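PDB 3UW2: Phosphoglucomutase/phosphomannomutase family protein from Burkholderia thailandensis, which probably catalyses intramolecular phosphate transfer on phosphorylated hexoses, as members of the phosphohexose mutase family do, and carries a bound metal ion. Local coordinates for residues 183-188 against 364-369; 285-290 against 387-392; 294-299 against 355-360. All coordinates share one frame; numbering follows the deposited sequence.

Interaction 1: 183-188 against 364-369; sequences ERIVGD and GLYTGA
The ring of Y366 is met at one edge, near its plane, by I185, whose CG1 comes within 3.6 Å of Y366 CD1, while W358 stacks on the ring and F354 meets it edge-to-face. This is helix-to-helix packing between domains of the four-domain phosphohexose mutase fold: 178-186 belongs to the region of alpha/beta/alpha domain II and 364-375 to that of domain III, and the closest backbones, at I185 and Y366, stand with CA atoms 7.4 Å apart. The contact has an apolar centre and a water-bridged margin.

The centre belongs to I185. Its CG1 and CD1 both lie against the CD1 corner of the tyrosine, and I185 CG2, anti to the backbone N, turns to the CB of A369 at 4.0 Å. I185 also touches L213 of helix 206-216 and W358. Y366 reaches across because its CG is anti to the backbone N (chi1 -169°), which carries the ring from its own helix over to the neighbouring one.

At the margin one water joins three side chains. The water oxygen lies in the plane of the R184 guanidinium, at its edge, accepting from R184 NH1 at 3.0 Å, and the water gives a hydrogen to D188. The carboxylate of D188 is further engaged in a salt bridge with R357, and Y366 OH also bonds to R370. The shortest link of the group is the hydroxyl's own bond to the water, with Y366 OH donating to its oxygen over 2.5 Å.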
loop_
_atom_site.group_PDB
_atom_site.type_symbol
_atom_site.label_atom_id
_atom_site.label_comp_id
_atom_site.label_asym_id
_atom_site.label_seq_id
_atom_site.Cartn_x
_atom_site.Cartn_y
_atom_site.Cartn_z
ATOM N N GLU A 183 10.010 -4.462 19.158
ATOM C CA GLU A 183 9.610 -5.202 20.355
ATOM C C GLU A 183 8.136 -5.490 20.351
ATOM O O GLU A 183 7.677 -6.497 20.946
ATOM C CB GLU A 183 9.967 -4.434 21.630
ATOM C CG GLU A 183 11.469 -4.418 21.830
ATOM C CD GLU A 183 11.921 -3.294 22.754
ATOM O OE1 GLU A 183 11.335 -3.147 23.860
ATOM O OE2 GLU A 183 12.872 -2.564 22.383
ATOM N N ARG A 184 7.386 -4.611 19.679
ATOM C CA ARG A 184 5.940 -4.796 19.686
ATOM C C ARG A 184 5.610 -5.982 18.779
ATOM O O ARG A 184 4.748 -6.798 19.121
ATOM C CB ARG A 184 5.188 -3.492 19.335
ATOM C CG ARG A 184 3.742 -3.675 18.915
ATOM C CD ARG A 184 2.821 -4.176 20.046
ATOM N NE ARG A 184 1.434 -4.256 19.581
ATOM C CZ ARG A 184 0.940 -5.275 18.863
ATOM N NH1 ARG A 184 1.705 -6.326 18.520
ATOM N NH2 ARG A 184 -0.320 -5.245 18.462
ATOM N N ILE A 185 6.277 -6.106 17.638
ATOM C CA ILE A 185 6.034 -7.223 16.749
ATOM C C ILE A 185 6.573 -8.594 17.288
ATOM O O ILE A 185 5.867 -9.645 17.270
ATOM C CB ILE A 185 6.571 -6.930 15.329
ATOM C CG1 ILE A 185 5.761 -5.739 14.687
ATOM C CG2 ILE A 185 6.441 -8.203 14.508
ATOM C CD1 ILE A 185 6.382 -5.200 13.394
ATOM N N VAL A 186 7.817 -8.558 17.754
ATOM C CA VAL A 186 8.527 -9.726 18.315
ATOM C C VAL A 186 7.818 -10.336 19.530
ATOM O O VAL A 186 7.727 -11.553 19.630
ATOM C CB VAL A 186 10.020 -9.357 18.581
ATOM C CG1 VAL A 186 10.732 -10.345 19.510
ATOM C CG2 VAL A 186 10.752 -9.272 17.239
ATOM N N GLY A 187 7.306 -9.491 20.432
ATOM C CA GLY A 187 6.570 -9.943 21.614
ATOM C C GLY A 187 5.223 -10.589 21.262
ATOM O O GLY A 187 4.670 -11.269 22.095
ATOM N N ASP A 188 4.687 -10.402 20.039
ATOM C CA ASP A 188 3.397 -11.061 19.672
ATOM C C ASP A 188 3.566 -12.177 18.632
ATOM O O ASP A 188 2.651 -12.939 18.409
ATOM C CB ASP A 188 2.291 -10.064 19.190
ATOM C CG ASP A 188 0.884 -10.741 19.054
ATOM O OD1 ASP A 188 0.366 -11.350 20.041
ATOM O OD2 ASP A 188 0.279 -10.680 17.950
ATOM N N GLY A 364 4.151 -3.438 5.095
ATOM C CA GLY A 364 4.869 -4.520 4.451
ATOM C C GLY A 364 5.730 -5.377 5.379
ATOM O O GLY A 364 5.875 -6.598 5.145
ATOM N N LEU A 365 6.333 -4.753 6.397
ATOM C CA LEU A 365 7.238 -5.459 7.299
ATOM C C LEU A 365 6.411 -6.329 8.287
ATOM O O LEU A 365 6.805 -7.454 8.594
ATOM C CB LEU A 365 8.070 -4.472 8.145
ATOM C CG LEU A 365 9.323 -3.855 7.463
ATOM C CD1 LEU A 365 8.987 -2.889 6.335
ATOM C CD2 LEU A 365 10.116 -3.097 8.553
ATOM N N TYR A 366 5.327 -5.759 8.828
ATOM C CA TYR A 366 4.395 -6.529 9.602
ATOM C C TYR A 366 3.741 -7.636 8.792
ATOM O O TYR A 366 3.598 -8.740 9.289
ATOM C CB TYR A 366 3.310 -5.614 10.224
ATOM C CG TYR A 366 2.487 -6.352 11.246
ATOM C CD1 TYR A 366 3.064 -6.788 12.464
ATOM C CD2 TYR A 366 1.130 -6.649 11.015
ATOM C CE1 TYR A 366 2.308 -7.541 13.417
ATOM C CE2 TYR A 366 0.376 -7.364 11.947
ATOM C CZ TYR A 366 0.965 -7.752 13.171
ATOM O OH TYR A 366 0.197 -8.445 14.070
ATOM N N THR A 367 3.338 -7.356 7.548
ATOM C CA THR A 367 2.727 -8.445 6.730
ATOM C C THR A 367 3.778 -9.566 6.579
ATOM O O THR A 367 3.436 -10.747 6.667
ATOM C CB THR A 367 2.325 -7.873 5.342
ATOM O OG1 THR A 367 1.331 -6.861 5.557
ATOM C CG2 THR A 367 1.801 -8.963 4.350
ATOM N N GLY A 368 5.043 -9.201 6.323
ATOM C CA GLY A 368 6.098 -10.199 6.210
ATOM C C GLY A 368 6.155 -11.080 7.465
ATOM O O GLY A 368 6.262 -12.284 7.378
ATOM N N ALA A 369 6.092 -10.459 8.634
ATOM C CA ALA A 369 6.152 -11.188 9.867
ATOM C C ALA A 369 4.927 -12.103 10.009
ATOM O O ALA A 369 5.061 -13.259 10.450
ATOM C CB ALA A 369 6.251 -10.199 11.034
HETATM O O HOH W 1 0.686 -8.389 16.549
#

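Interaction 2: 285-290 against 387-392; sequences QLMLFA and GLPNAV
M287 and L288, successive residues of helix 282-296, receive L388 and P389 from the segment that follows helix 381-386, and between 285-290 and 387-392 the contact is apolar. Its buried part is made by L388. This leucine sets both of its methyls, CD1 and CD2, 4.2 Å from L288 CB, so the fork of the side chain spans that carbon, and L388 CD2 also lies 4.2 Å from M287 CB.

The shorter approaches are those of M287 to the partly exposed P389, on the more open side. The end of M287 meets the proline ring tip to tip, with M287 SD 3.9 Å from P389 CG. A bend at the last torsion (chi3 -78°) swings M287 CE to 3.7 Å from P389 O and 4.0 Å from P389 CB. No hydrogen bond joins the two segments, but R284 of the same helix bonds to the loop, NH2 to L388 O and NE to P389 O.

Around the contact, helix 311-318 supplies N311 to both M287 and P389, L312 to M287 and W315 to P389. L288 also rests on L371 of helix 364-375, and beyond P389 the chain enters strand 392-398, an outer strand of the antiparallel C-terminal sheet, where V392 pairs with A457 of strand 451-457.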
loop_
_atom_site.group_PDB
_atom_site.type_symbol
_atom_site.label_atom_id
_atom_site.label_comp_id
_atom_site.label_asym_id
_atom_site.label_seq_id
_atom_site.Cartn_x
_atom_site.Cartn_y
_atom_site.Cartn_z
ATOM N N GLN A 285 -2.103 -14.124 -1.328
ATOM C CA GLN A 285 -1.657 -13.865 0.045
ATOM C C GLN A 285 -2.829 -13.626 1.026
ATOM O O GLN A 285 -2.794 -14.102 2.161
ATOM C CB GLN A 285 -0.740 -12.656 0.077
ATOM C CG GLN A 285 0.614 -12.825 -0.684
ATOM C CD GLN A 285 1.448 -11.538 -0.538
ATOM O OE1 GLN A 285 1.608 -10.983 0.594
ATOM N NE2 GLN A 285 1.906 -11.004 -1.662
ATOM N N LEU A 286 -3.750 -12.768 0.645
ATOM C CA LEU A 286 -4.916 -12.444 1.478
ATOM C C LEU A 286 -5.754 -13.688 1.791
ATOM O O LEU A 286 -6.283 -13.792 2.896
ATOM C CB LEU A 286 -5.801 -11.362 0.829
ATOM C CG LEU A 286 -6.888 -10.765 1.732
ATOM C CD1 LEU A 286 -6.218 -9.987 2.857
ATOM C CD2 LEU A 286 -7.782 -9.844 0.928
ATOM N N MET A 287 -5.891 -14.625 0.830
ATOM C CA MET A 287 -6.582 -15.896 1.168
ATOM C C MET A 287 -5.914 -16.595 2.367
ATOM O O MET A 287 -6.583 -17.092 3.275
ATOM C CB MET A 287 -6.714 -16.798 -0.061
ATOM C CG MET A 287 -7.751 -16.213 -1.036
ATOM S SD MET A 287 -8.258 -17.150 -2.501
ATOM C CE MET A 287 -6.905 -16.915 -3.655
ATOM N N LEU A 288 -4.576 -16.574 2.407
ATOM C CA LEU A 288 -3.877 -17.356 3.402
ATOM C C LEU A 288 -4.032 -16.659 4.763
ATOM O O LEU A 288 -4.213 -17.297 5.837
ATOM C CB LEU A 288 -2.378 -17.487 2.973
ATOM C CG LEU A 288 -1.434 -18.338 3.815
ATOM C CD1 LEU A 288 -1.656 -19.847 3.536
ATOM C CD2 LEU A 288 0.061 -17.969 3.599
ATOM N N PHE A 289 -3.943 -15.337 4.724
ATOM C CA PHE A 289 -4.158 -14.564 5.956
ATOM C C PHE A 289 -5.623 -14.676 6.479
ATOM O O PHE A 289 -5.870 -14.788 7.670
ATOM C CB PHE A 289 -3.822 -13.086 5.645
ATOM C CG PHE A 289 -2.358 -12.853 5.432
ATOM C CD1 PHE A 289 -1.428 -13.303 6.407
ATOM C CD2 PHE A 289 -1.913 -12.073 4.354
ATOM C CE1 PHE A 289 -0.058 -13.090 6.231
ATOM C CE2 PHE A 289 -0.529 -11.848 4.177
ATOM C CZ PHE A 289 0.384 -12.367 5.130
ATOM N N ALA A 290 -6.582 -14.588 5.571
ATOM C CA ALA A 290 -7.999 -14.632 5.922
ATOM C C ALA A 290 -8.268 -15.971 6.583
ATOM O O ALA A 290 -9.045 -16.051 7.532
ATOM C CB ALA A 290 -8.866 -14.534 4.639
ATOM N N GLY A 387 -0.068 -23.871 -3.667
ATOM C CA GLY A 387 -1.297 -24.623 -3.698
ATOM C C GLY A 387 -2.524 -23.761 -3.379
ATOM O O GLY A 387 -3.622 -24.263 -3.469
ATOM N N LEU A 388 -2.333 -22.483 -3.010
ATOM C CA LEU A 388 -3.459 -21.529 -2.920
ATOM C C LEU A 388 -4.230 -21.532 -4.228
ATOM O O LEU A 388 -3.662 -21.847 -5.240
ATOM C CB LEU A 388 -2.946 -20.133 -2.551
ATOM C CG LEU A 388 -2.515 -20.024 -1.055
ATOM C CD1 LEU A 388 -1.589 -18.850 -0.887
ATOM C CD2 LEU A 388 -3.735 -19.825 -0.204
ATOM N N PRO A 389 -5.549 -21.254 -4.189
ATOM C CA PRO A 389 -6.351 -21.216 -5.418
ATOM C C PRO A 389 -5.720 -20.227 -6.420
ATOM O O PRO A 389 -5.158 -19.202 -6.021
ATOM C CB PRO A 389 -7.706 -20.663 -4.938
ATOM C CG PRO A 389 -7.768 -20.952 -3.445
ATOM C CD PRO A 389 -6.355 -21.083 -2.965
ATOM N N ASN A 390 -5.891 -20.500 -7.701
ATOM C CA ASN A 390 -5.224 -19.764 -8.776
ATOM C C ASN A 390 -6.133 -19.783 -9.992
ATOM O O ASN A 390 -7.124 -20.518 -9.984
ATOM C CB ASN A 390 -3.866 -20.441 -9.124
ATOM C CG ASN A 390 -2.812 -19.423 -9.568
ATOM O OD1 ASN A 390 -3.071 -18.202 -9.635
ATOM N ND2 ASN A 390 -1.617 -19.906 -9.852
ATOM N N ALA A 391 -5.838 -18.997 -11.028
ATOM C CA ALA A 391 -6.718 -18.961 -12.231
ATOM C C ALA A 391 -5.885 -18.447 -13.361
ATOM O O ALA A 391 -4.791 -18.106 -13.134
ATOM C CB ALA A 391 -7.896 -18.042 -11.969
ATOM N N VAL A 392 -6.354 -18.371 -14.594
ATOM C CA VAL A 392 -5.496 -17.719 -15.595
ATOM C C VAL A 392 -5.883 -16.250 -15.603
ATOM O O VAL A 392 -7.047 -15.935 -15.317
ATOM C CB VAL A 392 -5.616 -18.350 -17.018
ATOM C CG1 VAL A 392 -5.467 -19.864 -16.957
ATOM C CG2 VAL A 392 -6.944 -18.010 -17.644
#

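Interaction 3: 294-299 against 355-360; sequences LSRNPG and KDRWYG
The carboxylate of D356 is gripped end-on by R296, one guanidinium nitrogen to each oxygen. R296 NH2 gives a nearly straight bond to D356 OD2 (2.8 Å, 169°), and R296 NH1 reaches the syn lone pair of D356 OD1 at 3.0 Å. Guanidinium and carboxylate planes are turned 32° from each other, a twisted version of the familiar paired salt bridge.

D356 OD1 has further donors. N297 ND2 meets D356 OD1 at 3.3 Å from above the carboxylate plane, and a water gives one hydrogen to D356 OD1 and another to N297 OD1, each over 2.8 Å. N297 ND2 also serves V293 O, while D356 OD2 takes a second salt bridge from R370. R296 NH2 is likewise shared, with E292 of its own helix.

In the domain III region of the fold, these bonds tie the C-terminal end of helix 282-296 to the loop between strand 352-354 and helix 364-375. That loop opens with a type II beta turn from K355 to W358, closed by W358 N to K355 O, with R357 in its third position at a positive phi of 66°.

R357 lays its CD over one face of the R296 guanidinium, 3.6 Å from R296 NH1. Carboxylates accompany both cations: D356 and E292 at R296, D188 (to NE) and E373 (to NH2) at R357. The carbonyl O of R357 accepts from R184 NH2.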
loop_
_atom_site.group_PDB
_atom_site.type_symbol
_atom_site.label_atom_id
_atom_site.label_comp_id
_atom_site.label_asym_id
_atom_site.label_seq_id
_atom_site.Cartn_x
_atom_site.Cartn_y
_atom_site.Cartn_z
ATOM N N LEU A 294 -9.688 -15.740 10.223
ATOM C CA LEU A 294 -11.044 -16.214 10.443
ATOM C C LEU A 294 -11.138 -17.403 11.427
ATOM O O LEU A 294 -12.154 -17.578 12.141
ATOM C CB LEU A 294 -11.709 -16.562 9.106
ATOM C CG LEU A 294 -12.027 -15.298 8.286
ATOM C CD1 LEU A 294 -12.359 -15.828 6.869
ATOM C CD2 LEU A 294 -13.228 -14.536 8.921
ATOM N N SER A 295 -10.066 -18.184 11.507
ATOM C CA SER A 295 -9.997 -19.268 12.442
ATOM C C SER A 295 -10.108 -18.724 13.844
ATOM O O SER A 295 -10.640 -19.396 14.659
ATOM C CB SER A 295 -8.668 -20.051 12.259
ATOM O OG SER A 295 -7.649 -19.470 13.053
ATOM N N ARG A 296 -9.687 -17.478 14.115
ATOM C CA ARG A 296 -9.857 -16.833 15.442
ATOM C C ARG A 296 -11.000 -15.794 15.532
ATOM O O ARG A 296 -11.253 -15.262 16.600
ATOM C CB ARG A 296 -8.519 -16.189 15.963
ATOM C CG ARG A 296 -7.379 -17.241 16.206
ATOM C CD ARG A 296 -5.986 -16.618 16.487
ATOM N NE ARG A 296 -5.446 -15.917 15.312
ATOM C CZ ARG A 296 -5.552 -14.607 15.068
ATOM N NH1 ARG A 296 -6.180 -13.799 15.935
ATOM N NH2 ARG A 296 -5.061 -14.111 13.945
ATOM N N ASN A 297 -11.651 -15.498 14.404
ATOM C CA ASN A 297 -12.667 -14.471 14.341
ATOM C C ASN A 297 -13.819 -14.993 13.470
ATOM O O ASN A 297 -13.999 -14.492 12.351
ATOM C CB ASN A 297 -12.083 -13.208 13.654
ATOM C CG ASN A 297 -11.035 -12.507 14.500
ATOM O OD1 ASN A 297 -11.399 -11.706 15.344
ATOM N ND2 ASN A 297 -9.733 -12.847 14.317
ATOM N N PRO A 298 -14.580 -15.994 13.936
ATOM C CA PRO A 298 -15.619 -16.622 13.089
ATOM C C PRO A 298 -16.667 -15.600 12.695
ATOM O O PRO A 298 -17.043 -14.753 13.534
ATOM C CB PRO A 298 -16.248 -17.699 13.983
ATOM C CG PRO A 298 -15.322 -17.869 15.138
ATOM C CD PRO A 298 -14.488 -16.605 15.267
ATOM N N GLY A 299 -17.045 -15.583 11.411
ATOM C CA GLY A 299 -18.066 -14.662 10.939
ATOM C C GLY A 299 -17.551 -13.300 10.435
ATOM O O GLY A 299 -18.345 -12.546 9.816
ATOM N N LYS A 355 -5.944 -5.313 11.222
ATOM C CA LYS A 355 -6.450 -4.743 12.436
ATOM C C LYS A 355 -6.341 -5.813 13.501
ATOM O O LYS A 355 -5.871 -5.530 14.614
ATOM C CB LYS A 355 -7.896 -4.261 12.277
ATOM C CG LYS A 355 -8.531 -3.763 13.583
ATOM C CD LYS A 355 -7.755 -2.599 14.190
ATOM C CE LYS A 355 -8.346 -2.316 15.574
ATOM N NZ LYS A 355 -8.521 -0.857 15.446
ATOM N N ASP A 356 -6.713 -7.050 13.179
ATOM C CA ASP A 356 -6.481 -8.195 14.141
ATOM C C ASP A 356 -5.059 -8.190 14.680
ATOM O O ASP A 356 -4.102 -8.208 13.872
ATOM C CB ASP A 356 -6.729 -9.483 13.351
ATOM C CG ASP A 356 -6.286 -10.720 14.094
ATOM O OD1 ASP A 356 -7.049 -11.104 14.979
ATOM O OD2 ASP A 356 -5.257 -11.335 13.755
ATOM N N ARG A 357 -4.891 -8.054 16.008
ATOM C CA ARG A 357 -3.572 -8.118 16.713
ATOM C C ARG A 357 -2.653 -6.967 16.330
ATOM O O ARG A 357 -1.444 -6.992 16.612
ATOM C CB ARG A 357 -2.839 -9.445 16.407
ATOM C CG ARG A 357 -3.581 -10.660 16.959
ATOM C CD ARG A 357 -3.055 -11.990 16.387
ATOM N NE ARG A 357 -1.604 -12.185 16.617
ATOM C CZ ARG A 357 -0.860 -12.986 15.866
ATOM N NH1 ARG A 357 -1.397 -13.696 14.821
ATOM N NH2 ARG A 357 0.421 -13.043 16.108
ATOM N N TRP A 358 -3.228 -5.961 15.693
ATOM C CA TRP A 358 -2.412 -4.870 15.161
ATOM C C TRP A 358 -3.119 -3.517 15.247
ATOM O O TRP A 358 -3.910 -3.321 16.140
ATOM C CB TRP A 358 -1.919 -5.260 13.753
ATOM C CG TRP A 358 -0.809 -4.387 13.141
ATOM C CD1 TRP A 358 -0.798 -3.768 11.895
ATOM C CD2 TRP A 358 0.520 -4.177 13.689
ATOM N NE1 TRP A 358 0.422 -3.154 11.677
ATOM C CE2 TRP A 358 1.240 -3.363 12.737
ATOM C CE3 TRP A 358 1.148 -4.542 14.904
ATOM C CZ2 TRP A 358 2.562 -2.943 12.971
ATOM C CZ3 TRP A 358 2.452 -4.118 15.126
ATOM C CH2 TRP A 358 3.135 -3.318 14.198
ATOM N N TYR A 359 -2.865 -2.584 14.314
ATOM C CA TYR A 359 -3.356 -1.199 14.416
ATOM C C TYR A 359 -4.160 -0.799 13.168
ATOM O O TYR A 359 -4.710 0.293 13.097
ATOM C CB TYR A 359 -2.143 -0.231 14.553
ATOM C CG TYR A 359 -1.412 -0.542 15.819
ATOM C CD1 TYR A 359 -1.868 -0.047 17.018
ATOM C CD2 TYR A 359 -0.293 -1.407 15.823
ATOM C CE1 TYR A 359 -1.208 -0.366 18.214
ATOM C CE2 TYR A 359 0.374 -1.721 17.003
ATOM C CZ TYR A 359 -0.103 -1.218 18.171
ATOM O OH TYR A 359 0.527 -1.583 19.326
ATOM N N GLY A 360 -4.188 -1.666 12.181
ATOM C CA GLY A 360 -5.100 -1.425 11.047
ATOM C C GLY A 360 -4.491 -0.621 9.917
ATOM O O GLY A 360 -5.170 -0.400 8.910
HETATM O O HOH W 2 -9.429 -9.755 15.753
#

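Overall arrangement
Along the chain, interaction 1 opens at 183-188, helix 282-296 then supplies first interaction 2 and next interaction 3, and the partners follow as 355-360, 364-369 and 387-392. Interaction 3 is therefore nested within the loops closed by the other two, which cross each other. The nearest centres, about 15 Å apart, are those of interactions 1 and 3, joined by D188 with R357 and by Y366 with W358; the 355-360 loop thus links the domain II helix 178-186 to domain III. T367 against F289 brings interactions 1 and 2 into touch. Interactions 2 and 3 lie within the domain III region; interaction 1 joins it to domain II, whose aspartates D264, D266 and D268 hold the zinc ion.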